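Local coordinates for GH127 beta-L-arabinofuranoside (Geobacillus stearothermophilus, PDB 4QK0), which probably hydrolyses terminal beta-L-arabinofuranosides, as a glycoside hydrolase of family 127, at residues L18-Q21 and F22-R25. Sequence-based numbering, arbitrary orientation.
Sequences LKDQ and FWKR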
loop_
_atom_site.group_PDB
_atom_site.type_symbol
_atom_site.label_atom_id
_atom_site.label_comp_id
_atom_site.label_asym_id
_atom_site.label_seq_id
_atom_site.Cartn_x
_atom_site.Cartn_y
_atom_site.Cartn_z
ATOM N N LEU A 18 -27.302 14.558 -30.249
ATOM C CA LEU A 18 -26.121 13.770 -30.553
ATOM C C LEU A 18 -26.250 13.088 -31.898
ATOM O O LEU A 18 -27.267 12.523 -32.173
ATOM C CB LEU A 18 -25.990 12.681 -29.550
ATOM C CG LEU A 18 -24.997 12.860 -28.444
ATOM C CD1 LEU A 18 -25.024 11.521 -27.760
ATOM C CD2 LEU A 18 -23.590 13.122 -28.938
ATOM N N LYS A 19 -25.215 13.120 -32.718
ATOM C CA LYS A 19 -25.241 12.415 -33.981
ATOM C C LYS A 19 -23.894 11.727 -34.165
ATOM O O LYS A 19 -23.228 11.919 -35.153
ATOM C CB LYS A 19 -25.428 13.396 -35.173
ATOM C CG LYS A 19 -26.725 14.172 -35.380
ATOM C CD LYS A 19 -26.705 14.953 -36.770
ATOM C CE LYS A 19 -25.599 16.038 -37.082
ATOM N NZ LYS A 19 -24.172 15.588 -37.271
ATOM N N ASP A 20 -23.427 10.973 -33.193
ATOM C CA ASP A 20 -22.082 10.424 -33.335
ATOM C C ASP A 20 -22.155 8.910 -33.226
ATOM O O ASP A 20 -23.226 8.352 -33.295
ATOM C CB ASP A 20 -21.127 11.057 -32.314
ATOM C CG ASP A 20 -21.166 10.375 -30.991
ATOM O OD1 ASP A 20 -22.244 9.787 -30.665
ATOM O OD2 ASP A 20 -20.110 10.409 -30.296
ATOM N N GLN A 21 -21.016 8.258 -33.125
ATOM C CA GLN A 21 -20.981 6.818 -32.881
ATOM C C GLN A 21 -20.605 6.564 -31.436
ATOM O O GLN A 21 -21.265 5.811 -30.728
ATOM C CB GLN A 21 -19.923 6.164 -33.757
ATOM C CG GLN A 21 -20.249 6.125 -35.241
ATOM C CD GLN A 21 -21.585 5.461 -35.513
ATOM O OE1 GLN A 21 -22.590 6.150 -35.621
ATOM N NE2 GLN A 21 -21.612 4.128 -35.600
ATOM N N PHE A 22 -19.558 7.241 -30.997
ATOM C CA PHE A 22 -18.969 6.977 -29.717
ATOM C C PHE A 22 -19.931 7.196 -28.544
ATOM O O PHE A 22 -20.211 6.252 -27.797
ATOM C CB PHE A 22 -17.676 7.825 -29.586
ATOM C CG PHE A 22 -16.839 7.463 -28.412
ATOM C CD1 PHE A 22 -15.974 6.373 -28.472
ATOM C CD2 PHE A 22 -16.963 8.157 -27.219
ATOM C CE1 PHE A 22 -15.211 6.032 -27.370
ATOM C CE2 PHE A 22 -16.202 7.810 -26.122
ATOM C CZ PHE A 22 -15.330 6.740 -26.194
ATOM N N TRP A 23 -20.434 8.428 -28.347
ATOM C CA TRP A 23 -21.345 8.679 -27.216
ATOM C C TRP A 23 -22.733 8.117 -27.425
ATOM O O TRP A 23 -23.385 7.691 -26.482
ATOM C CB TRP A 23 -21.409 10.145 -26.848
ATOM C CG TRP A 23 -20.119 10.605 -26.330
ATOM C CD1 TRP A 23 -19.216 11.401 -26.967
ATOM C CD2 TRP A 23 -19.537 10.261 -25.081
ATOM N NE1 TRP A 23 -18.124 11.585 -26.196
ATOM C CE2 TRP A 23 -18.297 10.917 -25.014
ATOM C CE3 TRP A 23 -19.950 9.474 -24.018
ATOM C CZ2 TRP A 23 -17.436 10.791 -23.928
ATOM C CZ3 TRP A 23 -19.098 9.351 -22.914
ATOM C CH2 TRP A 23 -17.853 9.996 -22.882
ATOM N N LYS A 24 -23.157 8.027 -28.666
ATOM C CA LYS A 24 -24.478 7.485 -28.940
ATOM C C LYS A 24 -24.566 6.048 -28.496
ATOM O O LYS A 24 -25.557 5.642 -27.850
ATOM C CB LYS A 24 -24.818 7.570 -30.428
ATOM C CG LYS A 24 -26.321 7.421 -30.708
ATOM C CD LYS A 24 -26.657 7.605 -32.187
ATOM C CE LYS A 24 -26.294 6.358 -33.008
ATOM N NZ LYS A 24 -27.213 5.201 -32.747
ATOM N N ARG A 25 -23.533 5.272 -28.793
ATOM C CA ARG A 25 -23.472 3.889 -28.298
ATOM C C ARG A 25 -23.600 3.819 -26.763
ATOM O O ARG A 25 -24.351 2.988 -26.224
ATOM C CB ARG A 25 -22.197 3.194 -28.800
ATOM C CG ARG A 25 -22.253 1.660 -28.731
ATOM C CD ARG A 25 -20.861 1.050 -28.800
ATOM N NE ARG A 25 -20.113 1.359 -27.603
ATOM C CZ ARG A 25 -20.221 0.711 -26.450
ATOM N NH1 ARG A 25 -21.071 -0.307 -26.294
ATOM N NH2 ARG A 25 -19.434 1.060 -25.437
#
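Asp20 grips the first turn of helix 22-42 with both carboxylate oxygens. OD2 accepts from Trp23 N at 2.8 Å in a nearly straight bond (166°), while OD1 takes Lys24 N, also at 2.8 Å but more bent (144°). Each oxygen uses its syn lone pair, so the two amides sit on the side between the oxygens and fix the carboxylate's rotation. CG stands between the backbone N and the carbonyl carbon (chi1 85°), which swings the group over the end of the helix. The two amides and the helix dipole would probably stabilise its negative charge. The tight part is around the carboxylate, where OD2 lies 3.6 Å from Trp23 CD1; partly exposed Leu18 adds an apolar touch, CD1 to Trp23 CB at 4.0 Å. On the side away from Leu18, Trp23 NE1 bonds to Tyr365 OH. Were Asp20 an alanine, the amides of Trp23 and Lys24 would probably lose their acceptors and the helix start fray. The solvent side is looser. There the aliphatic chain of Lys24 runs past Asp20 O, CD 3.7 Å away, and folds back on itself, its ammonium making a weak, long ion pair with Asp28. A backbone bond from Arg25 N to Gln21 O, at 3.0 Å, carries the turn into the helix. The arrangement is a helix N-cap made by an aspartate, at the passage from strand 15-18 into helix 22-42 of the catalytic domain.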